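Local atomic coordinates of TonB-dependent siderophore receptor (Pseudomonas aeruginosa 39016, PDB entry 5NEC), a protein that probably takes up iron-loaded siderophores, and siderophore-drug conjugates, across the outer membrane using energy relayed by TonB. Residues T239-I244 against G266-L271; W679-M684 against N701-K706. All coordinates share one frame; numbering follows the deposited sequence.

Interaction 1. Residues T239-I244 against G266-L271; sequences TPDSGI and GNFYGL
S242 points its hydroxyl into the notch between F268 and Y269, where OG accepts a hydrogen bond from Y269 N (2.9 Å, N-H...O 161°). The same OG donates to G243 O in the carbonyl plane, on a lone pair, so one hydroxyl joins the two backbones and braces its own turn. Its chi1 of 61° sets OG between the backbone N and the carbonyl carbon, the crowded position. F268, with CG anti to its backbone N (chi1 172°), lays its ring along 240-242: CE1 comes to 3.4 Å from P240 O, and S242 N lies in the ring plane at its edge. G270 N sits over the centre of one ring face, 3.5 Å above the plane. Both segments belong to the long connection between barrel strands 225-238 and 276-291 of this TonB-dependent receptor, and an Asx turn shapes its start: D241 OD1 accepts from G243 N (3.1 Å), met from above the carboxylate plane, while OD2 forms a salt bridge with R203. The Y269 ring turns its edge to G243 and I244, CD2 lying 3.7 Å from G243 O. Next to it, I244 CD1 touches Y269 CE2 (4.2 Å) and N267 O, while Y269 OH is hydrogen-bonded to L406 O.

Interaction 2. Residues W679-M684 against N701-K706; sequences WRYDAM and NVFDKK
Y681 O receives the backbone N-H of V702 in a short, nearly straight hydrogen bond (2.7 Å, 170°), and one residue along, N701 N donates to D682 OD1 (2.9 Å, 175°). V702 CG2 packs on A683 CB at 4.0 Å. The Y681 ring meets F703 obliquely with planes almost perpendicular (89°), Y681 CD1 lying 3.7 Å from F703 CD2, close to the plane of the phenylalanine ring. A water accepts from Y681 N and F703 N and donates to N701 OD1, bridging strand and turn. In the second shell, the extended R680 chain (CG anti to the backbone N) brings NE to D682 OD1 at 2.8 Å, in the guanidinium plane and on the syn side of the carboxylate; N701 N takes the anti side, so two donors grip this oxygen. D682 OD2 pairs with R75, and the positive neighbours would probably favour the ionised carboxylate. The N701 amide is held by its own loop: OD1 accepts from K705 N, and ND2 donates to K705 O at 2.9 Å. N701 to D704 form a type I beta turn, which follows strand 693-700 and docks against its antiparallel neighbour 674-688 in the TonB-dependent receptor barrel wall.

Overall arrangement
From the N terminus, the chain passes through the plug-domain region before entering the barrel. Leaving strand 225-238, it reaches 239-244, runs out through a largely irregular excursion, and returns at 266-271, where interaction 1 closes that loop before strand 276-291. Much later, strand 674-688 carries 679-684; the chain reverses, runs back along 693-700, and interaction 2 closes at 701-706. The two contacts therefore follow in series, neither nested nor crossed. The centres of interactions 1 and 2 are 22 Å apart, and the two do not touch. K706 still spans the gap, its NZ bonding to N262 in the interaction 1 loop, while interaction 2 also faces the plug domain.

Interaction 1. Residues T239-I244 against G266-L271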
ATOM      1  N   THR A 239      18.591  -7.390  -3.026  1.00 41.34           N
ATOM      2  CA  THR A 239      18.773  -8.828  -2.778  1.00 41.35           C
ATOM      3  C   THR A 239      17.519  -9.334  -2.033  1.00 38.72           C
ATOM      4  O   THR A 239      17.354  -9.036  -0.869  1.00 39.16           O
ATOM      5  CB  THR A 239      20.073  -9.101  -1.980  1.00 41.97           C
ATOM      6  OG1 THR A 239      21.179  -8.466  -2.655  1.00 40.27           O
ATOM      7  CG2 THR A 239      20.324 -10.617  -1.844  1.00 40.83           C
ATOM      8  N   PRO A 240      16.633 -10.071  -2.719  1.00 37.49           N
ATOM      9  CA  PRO A 240      15.314 -10.438  -2.204  1.00 37.43           C
ATOM     10  C   PRO A 240      15.368 -11.496  -1.112  1.00 39.23           C
ATOM     11  O   PRO A 240      16.120 -12.486  -1.223  1.00 38.01           O
ATOM     12  CB  PRO A 240      14.625 -11.063  -3.415  1.00 37.92           C
ATOM     13  CG  PRO A 240      15.722 -11.604  -4.270  1.00 37.09           C
ATOM     14  CD  PRO A 240      16.902 -10.700  -4.032  1.00 38.10           C
ATOM     15  N   ASP A 241      14.531 -11.307  -0.091  1.00 40.59           N
ATOM     16  CA  ASP A 241      14.402 -12.263   1.003  1.00 40.16           C
ATOM     17  C   ASP A 241      13.764 -13.590   0.546  1.00 40.55           C
ATOM     18  O   ASP A 241      13.008 -13.631  -0.421  1.00 41.25           O
ATOM     19  CB  ASP A 241      13.594 -11.657   2.162  1.00 39.69           C
ATOM     20  CG  ASP A 241      13.940 -12.285   3.513  1.00 40.01           C
ATOM     21  OD1 ASP A 241      14.401 -13.457   3.585  1.00 38.85           O
ATOM     22  OD2 ASP A 241      13.746 -11.604   4.518  1.00 39.56           O
ATOM     23  N   SER A 242      14.105 -14.669   1.248  1.00 40.21           N
ATOM     24  CA  SER A 242      13.539 -15.999   1.006  1.00 39.91           C
ATOM     25  C   SER A 242      12.294 -16.218   1.866  1.00 39.09           C
ATOM     26  O   SER A 242      11.432 -17.039   1.523  1.00 38.31           O
ATOM     27  CB  SER A 242      14.574 -17.106   1.331  1.00 40.48           C
ATOM     28  OG  SER A 242      14.993 -17.079   2.700  1.00 38.75           O
ATOM     29  N   GLY A 243      12.218 -15.508   2.989  1.00 39.40           N
ATOM     30  CA  GLY A 243      11.279 -15.866   4.055  1.00 40.40           C
ATOM     31  C   GLY A 243      11.665 -17.182   4.724  1.00 38.55           C
ATOM     32  O   GLY A 243      12.761 -17.703   4.518  1.00 35.83           O
ATOM     33  N   ILE A 244      10.727 -17.690   5.518  1.00 38.80           N
ATOM     34  CA  ILE A 244      10.920 -18.800   6.430  1.00 37.44           C
ATOM     35  C   ILE A 244       9.832 -19.800   6.108  1.00 38.24           C
ATOM     36  O   ILE A 244       8.654 -19.423   6.007  1.00 36.46           O
ATOM     37  CB  ILE A 244      10.768 -18.329   7.887  1.00 37.66           C
ATOM     38  CG1 ILE A 244      11.748 -17.188   8.198  1.00 37.27           C
ATOM     39  CG2 ILE A 244      10.955 -19.478   8.886  1.00 38.33           C
ATOM     40  CD1 ILE A 244      13.213 -17.550   8.024  1.00 38.15           C
ATOM     41  N   GLY A 266      18.231 -14.787  11.775  1.00 41.28           N
ATOM     42  CA  GLY A 266      18.847 -14.317  10.530  1.00 39.47           C
ATOM     43  C   GLY A 266      18.800 -15.259   9.339  1.00 39.80           C
ATOM     44  O   GLY A 266      19.150 -14.848   8.229  1.00 39.11           O
ATOM     45  N   ASN A 267      18.366 -16.507   9.534  1.00 38.82           N
ATOM     46  CA  ASN A 267      18.422 -17.506   8.466  1.00 38.47           C
ATOM     47  C   ASN A 267      17.815 -16.999   7.144  1.00 38.23           C
ATOM     48  O   ASN A 267      16.643 -16.605   7.082  1.00 37.95           O
ATOM     49  CB  ASN A 267      17.682 -18.781   8.864  1.00 39.78           C
ATOM     50  CG  ASN A 267      18.482 -19.684   9.791  1.00 40.67           C
ATOM     51  OD1 ASN A 267      19.466 -19.277  10.382  1.00 42.50           O
ATOM     52  ND2 ASN A 267      18.047 -20.934   9.908  1.00 39.57           N
ATOM     53  N   PHE A 268      18.632 -17.056   6.102  1.00 37.89           N
ATOM     54  CA  PHE A 268      18.270 -16.732   4.739  1.00 38.19           C
ATOM     55  C   PHE A 268      18.567 -17.966   3.862  1.00 37.86           C
ATOM     56  O   PHE A 268      19.698 -18.458   3.809  1.00 37.68           O
ATOM     57  CB  PHE A 268      19.082 -15.479   4.328  1.00 38.61           C
ATOM     58  CG  PHE A 268      18.976 -15.111   2.877  1.00 37.54           C
ATOM     59  CD1 PHE A 268      17.735 -14.944   2.274  1.00 37.24           C
ATOM     60  CD2 PHE A 268      20.118 -14.916   2.116  1.00 37.36           C
ATOM     61  CE1 PHE A 268      17.632 -14.615   0.935  1.00 35.20           C
ATOM     62  CE2 PHE A 268      20.022 -14.580   0.776  1.00 36.25           C
ATOM     63  CZ  PHE A 268      18.777 -14.423   0.190  1.00 35.25           C
ATOM     64  N   TYR A 269      17.547 -18.470   3.182  1.00 38.43           N
ATOM     65  CA  TYR A 269      17.686 -19.677   2.355  1.00 40.23           C
ATOM     66  C   TYR A 269      18.024 -19.397   0.880  1.00 40.31           C
ATOM     67  O   TYR A 269      18.230 -20.330   0.106  1.00 37.91           O
ATOM     68  CB  TYR A 269      16.420 -20.552   2.484  1.00 41.04           C
ATOM     69  CG  TYR A 269      16.245 -20.972   3.922  1.00 41.47           C
ATOM     70  CD1 TYR A 269      17.020 -22.010   4.471  1.00 40.93           C
ATOM     71  CD2 TYR A 269      15.402 -20.263   4.773  1.00 41.14           C
ATOM     72  CE1 TYR A 269      16.908 -22.363   5.805  1.00 39.51           C
ATOM     73  CE2 TYR A 269      15.291 -20.618   6.112  1.00 42.11           C
ATOM     74  CZ  TYR A 269      16.049 -21.673   6.608  1.00 40.02           C
ATOM     75  OH  TYR A 269      15.940 -22.017   7.914  1.00 41.19           O
ATOM     76  N   GLY A 270      18.112 -18.120   0.508  1.00 40.49           N
ATOM     77  CA  GLY A 270      18.459 -17.738  -0.854  1.00 39.34           C
ATOM     78  C   GLY A 270      19.957 -17.703  -1.102  1.00 40.05           C
ATOM     79  O   GLY A 270      20.756 -18.131  -0.263  1.00 40.31           O
ATOM     80  N   LEU A 271      20.315 -17.165  -2.263  1.00 39.80           N
ATOM     81  CA  LEU A 271      21.649 -17.243  -2.816  1.00 39.85           C
ATOM     82  C   LEU A 271      22.099 -15.875  -3.299  1.00 41.45           C
ATOM     83  O   LEU A 271      21.550 -15.337  -4.262  1.00 41.17           O
ATOM     84  CB  LEU A 271      21.644 -18.182  -4.000  1.00 40.14           C
ATOM     85  CG  LEU A 271      21.467 -19.654  -3.661  1.00 41.75           C
ATOM     86  CD1 LEU A 271      21.061 -20.443  -4.916  1.00 42.25           C
ATOM     87  CD2 LEU A 271      22.730 -20.206  -3.025  1.00 41.65           C
TER

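Interaction 2. Residues W679-M684 against N701-K706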
ATOM      1  N   TRP A 679       2.683  -8.311  19.240  1.00 47.40           N
ATOM      2  CA  TRP A 679       2.736  -6.931  19.685  1.00 49.60           C
ATOM      3  C   TRP A 679       4.059  -6.368  19.207  1.00 48.82           C
ATOM      4  O   TRP A 679       5.092  -7.021  19.334  1.00 49.25           O
ATOM      5  CB  TRP A 679       2.686  -6.855  21.224  1.00 52.48           C
ATOM      6  CG  TRP A 679       1.302  -6.904  21.761  1.00 55.22           C
ATOM      7  CD1 TRP A 679       0.645  -7.993  22.258  1.00 56.20           C
ATOM      8  CD2 TRP A 679       0.382  -5.804  21.841  1.00 57.28           C
ATOM      9  NE1 TRP A 679      -0.631  -7.638  22.643  1.00 58.39           N
ATOM     10  CE2 TRP A 679      -0.818  -6.301  22.392  1.00 57.74           C
ATOM     11  CE3 TRP A 679       0.451  -4.450  21.478  1.00 58.34           C
ATOM     12  CZ2 TRP A 679      -1.933  -5.494  22.608  1.00 57.69           C
ATOM     13  CZ3 TRP A 679      -0.657  -3.644  21.694  1.00 59.11           C
ATOM     14  CH2 TRP A 679      -1.838  -4.173  22.259  1.00 58.54           C
ATOM     15  N   ARG A 680       4.036  -5.163  18.653  1.00 48.69           N
ATOM     16  CA  ARG A 680       5.259  -4.439  18.315  1.00 48.64           C
ATOM     17  C   ARG A 680       5.193  -3.064  18.956  1.00 48.01           C
ATOM     18  O   ARG A 680       4.138  -2.427  18.944  1.00 46.42           O
ATOM     19  CB  ARG A 680       5.389  -4.306  16.800  1.00 48.16           C
ATOM     20  CG  ARG A 680       6.444  -3.303  16.351  1.00 47.97           C
ATOM     21  CD  ARG A 680       6.451  -3.107  14.852  1.00 47.55           C
ATOM     22  NE  ARG A 680       7.265  -1.951  14.498  1.00 48.08           N
ATOM     23  CZ  ARG A 680       7.624  -1.595  13.261  1.00 47.73           C
ATOM     24  NH1 ARG A 680       7.270  -2.298  12.192  1.00 47.84           N
ATOM     25  NH2 ARG A 680       8.364  -0.508  13.086  1.00 48.84           N
ATOM     26  N   TYR A 681       6.322  -2.604  19.488  1.00 47.79           N
ATOM     27  CA  TYR A 681       6.401  -1.255  20.056  1.00 49.49           C
ATOM     28  C   TYR A 681       7.503  -0.460  19.375  1.00 47.76           C
ATOM     29  O   TYR A 681       8.548  -1.012  19.067  1.00 46.53           O
ATOM     30  CB  TYR A 681       6.599  -1.298  21.582  1.00 49.98           C
ATOM     31  CG  TYR A 681       5.485  -2.021  22.322  1.00 50.33           C
ATOM     32  CD1 TYR A 681       5.550  -3.400  22.533  1.00 50.43           C
ATOM     33  CD2 TYR A 681       4.366  -1.336  22.815  1.00 51.08           C
ATOM     34  CE1 TYR A 681       4.545  -4.083  23.200  1.00 50.07           C
ATOM     35  CE2 TYR A 681       3.350  -2.008  23.490  1.00 51.73           C
ATOM     36  CZ  TYR A 681       3.454  -3.393  23.670  1.00 52.85           C
ATOM     37  OH  TYR A 681       2.473  -4.104  24.338  1.00 57.55           O
ATOM     38  N   ASP A 682       7.236   0.820  19.118  1.00 48.62           N
ATOM     39  CA  ASP A 682       8.185   1.760  18.515  1.00 49.28           C
ATOM     40  C   ASP A 682       8.388   2.969  19.434  1.00 50.70           C
ATOM     41  O   ASP A 682       7.475   3.335  20.163  1.00 50.61           O
ATOM     42  CB  ASP A 682       7.619   2.267  17.194  1.00 51.88           C
ATOM     43  CG  ASP A 682       7.570   1.200  16.098  1.00 53.95           C
ATOM     44  OD1 ASP A 682       8.135   0.086  16.257  1.00 56.59           O
ATOM     45  OD2 ASP A 682       6.972   1.486  15.041  1.00 52.67           O
ATOM     46  N   ALA A 683       9.559   3.600  19.386  1.00 51.43           N
ATOM     47  CA  ALA A 683       9.838   4.815  20.175  1.00 53.81           C
ATOM     48  C   ALA A 683      10.445   5.884  19.285  1.00 54.28           C
ATOM     49  O   ALA A 683      11.127   5.543  18.324  1.00 53.90           O
ATOM     50  CB  ALA A 683      10.785   4.500  21.329  1.00 54.39           C
ATOM     51  N   MET A 684      10.196   7.161  19.600  1.00 55.66           N
ATOM     52  CA  MET A 684      10.897   8.280  18.952  1.00 55.42           C
ATOM     53  C   MET A 684      11.155   9.466  19.878  1.00 55.60           C
ATOM     54  O   MET A 684      10.440   9.693  20.851  1.00 55.26           O
ATOM     55  CB  MET A 684      10.160   8.770  17.682  1.00 56.14           C
ATOM     56  CG  MET A 684       8.980   9.729  17.873  1.00 59.37           C
ATOM     57  SD  MET A 684       9.323  11.511  18.054  1.00 59.46           S
ATOM     58  CE  MET A 684       9.812  11.930  16.397  1.00 61.17           C
ATOM     59  N   ASN A 701      10.586  -1.492  16.565  1.00 49.00           N
ATOM     60  CA  ASN A 701      10.541  -2.822  17.151  1.00 49.64           C
ATOM     61  C   ASN A 701      11.466  -2.820  18.370  1.00 51.92           C
ATOM     62  O   ASN A 701      12.529  -3.420  18.369  1.00 51.55           O
ATOM     63  CB  ASN A 701      10.923  -3.866  16.108  1.00 48.17           C
ATOM     64  CG  ASN A 701      10.563  -5.273  16.514  1.00 48.41           C
ATOM     65  OD1 ASN A 701      10.135  -5.530  17.639  1.00 48.85           O
ATOM     66  ND2 ASN A 701      10.751  -6.210  15.583  1.00 48.41           N
ATOM     67  N   VAL A 702      11.028  -2.107  19.405  1.00 53.98           N
ATOM     68  CA  VAL A 702      11.842  -1.809  20.581  1.00 54.58           C
ATOM     69  C   VAL A 702      12.286  -3.084  21.287  1.00 55.10           C
ATOM     70  O   VAL A 702      13.431  -3.175  21.706  1.00 56.09           O
ATOM     71  CB  VAL A 702      11.114  -0.871  21.572  1.00 55.37           C
ATOM     72  CG1 VAL A 702      11.894  -0.723  22.881  1.00 56.94           C
ATOM     73  CG2 VAL A 702      10.902   0.503  20.954  1.00 54.87           C
ATOM     74  N   PHE A 703      11.401  -4.069  21.379  1.00 55.44           N
ATOM     75  CA  PHE A 703      11.706  -5.332  22.053  1.00 55.74           C
ATOM     76  C   PHE A 703      12.256  -6.442  21.124  1.00 54.93           C
ATOM     77  O   PHE A 703      12.407  -7.582  21.545  1.00 53.20           O
ATOM     78  CB  PHE A 703      10.470  -5.769  22.866  1.00 56.35           C
ATOM     79  CG  PHE A 703      10.079  -4.766  23.931  1.00 58.00           C
ATOM     80  CD1 PHE A 703      10.824  -4.657  25.106  1.00 57.60           C
ATOM     81  CD2 PHE A 703       9.011  -3.891  23.743  1.00 58.15           C
ATOM     82  CE1 PHE A 703      10.489  -3.722  26.083  1.00 57.77           C
ATOM     83  CE2 PHE A 703       8.676  -2.949  24.709  1.00 58.42           C
ATOM     84  CZ  PHE A 703       9.421  -2.862  25.881  1.00 57.89           C
ATOM     85  N   ASP A 704      12.599  -6.103  19.882  1.00 54.46           N
ATOM     86  CA  ASP A 704      13.186  -7.057  18.934  1.00 53.32           C
ATOM     87  C   ASP A 704      12.308  -8.303  18.757  1.00 51.42           C
ATOM     88  O   ASP A 704      12.799  -9.419  18.687  1.00 49.38           O
ATOM     89  CB  ASP A 704      14.608  -7.426  19.394  1.00 55.05           C
ATOM     90  CG  ASP A 704      15.540  -7.847  18.249  1.00 55.87           C
ATOM     91  OD1 ASP A 704      15.276  -7.552  17.058  1.00 57.75           O
ATOM     92  OD2 ASP A 704      16.580  -8.475  18.567  1.00 57.70           O
ATOM     93  N   LYS A 705      10.999  -8.096  18.689  1.00 51.30           N
ATOM     94  CA  LYS A 705      10.060  -9.185  18.479  1.00 50.80           C
ATOM     95  C   LYS A 705      10.285  -9.786  17.100  1.00 49.99           C
ATOM     96  O   LYS A 705      10.393  -9.055  16.111  1.00 48.75           O
ATOM     97  CB  LYS A 705       8.630  -8.662  18.602  1.00 52.89           C
ATOM     98  CG  LYS A 705       7.528  -9.663  18.302  1.00 54.68           C
ATOM     99  CD  LYS A 705       7.488 -10.808  19.299  1.00 54.97           C
ATOM    100  CE  LYS A 705       6.312 -11.717  18.991  1.00 56.18           C
ATOM    101  NZ  LYS A 705       5.900 -12.524  20.173  1.00 58.08           N
ATOM    102  N   LYS A 706      10.372 -11.114  17.042  1.00 49.22           N
ATOM    103  CA  LYS A 706      10.383 -11.817  15.772  1.00 48.59           C
ATOM    104  C   LYS A 706       8.929 -12.098  15.391  1.00 47.60           C
ATOM    105  O   LYS A 706       8.165 -12.645  16.183  1.00 46.77           O
ATOM    106  CB  LYS A 706      11.203 -13.098  15.829  1.00 50.32           C
ATOM    107  CG  LYS A 706      11.532 -13.646  14.440  1.00 52.79           C
ATOM    108  CD  LYS A 706      12.434 -14.876  14.450  1.00 53.01           C
ATOM    109  CE  LYS A 706      11.682 -16.108  14.912  1.00 53.66           C
ATOM    110  NZ  LYS A 706      12.644 -17.165  15.291  1.00 56.58           N
TER
HETATM  111  O   HOH W   1       8.719  -4.463  19.951  1.00 44.30           O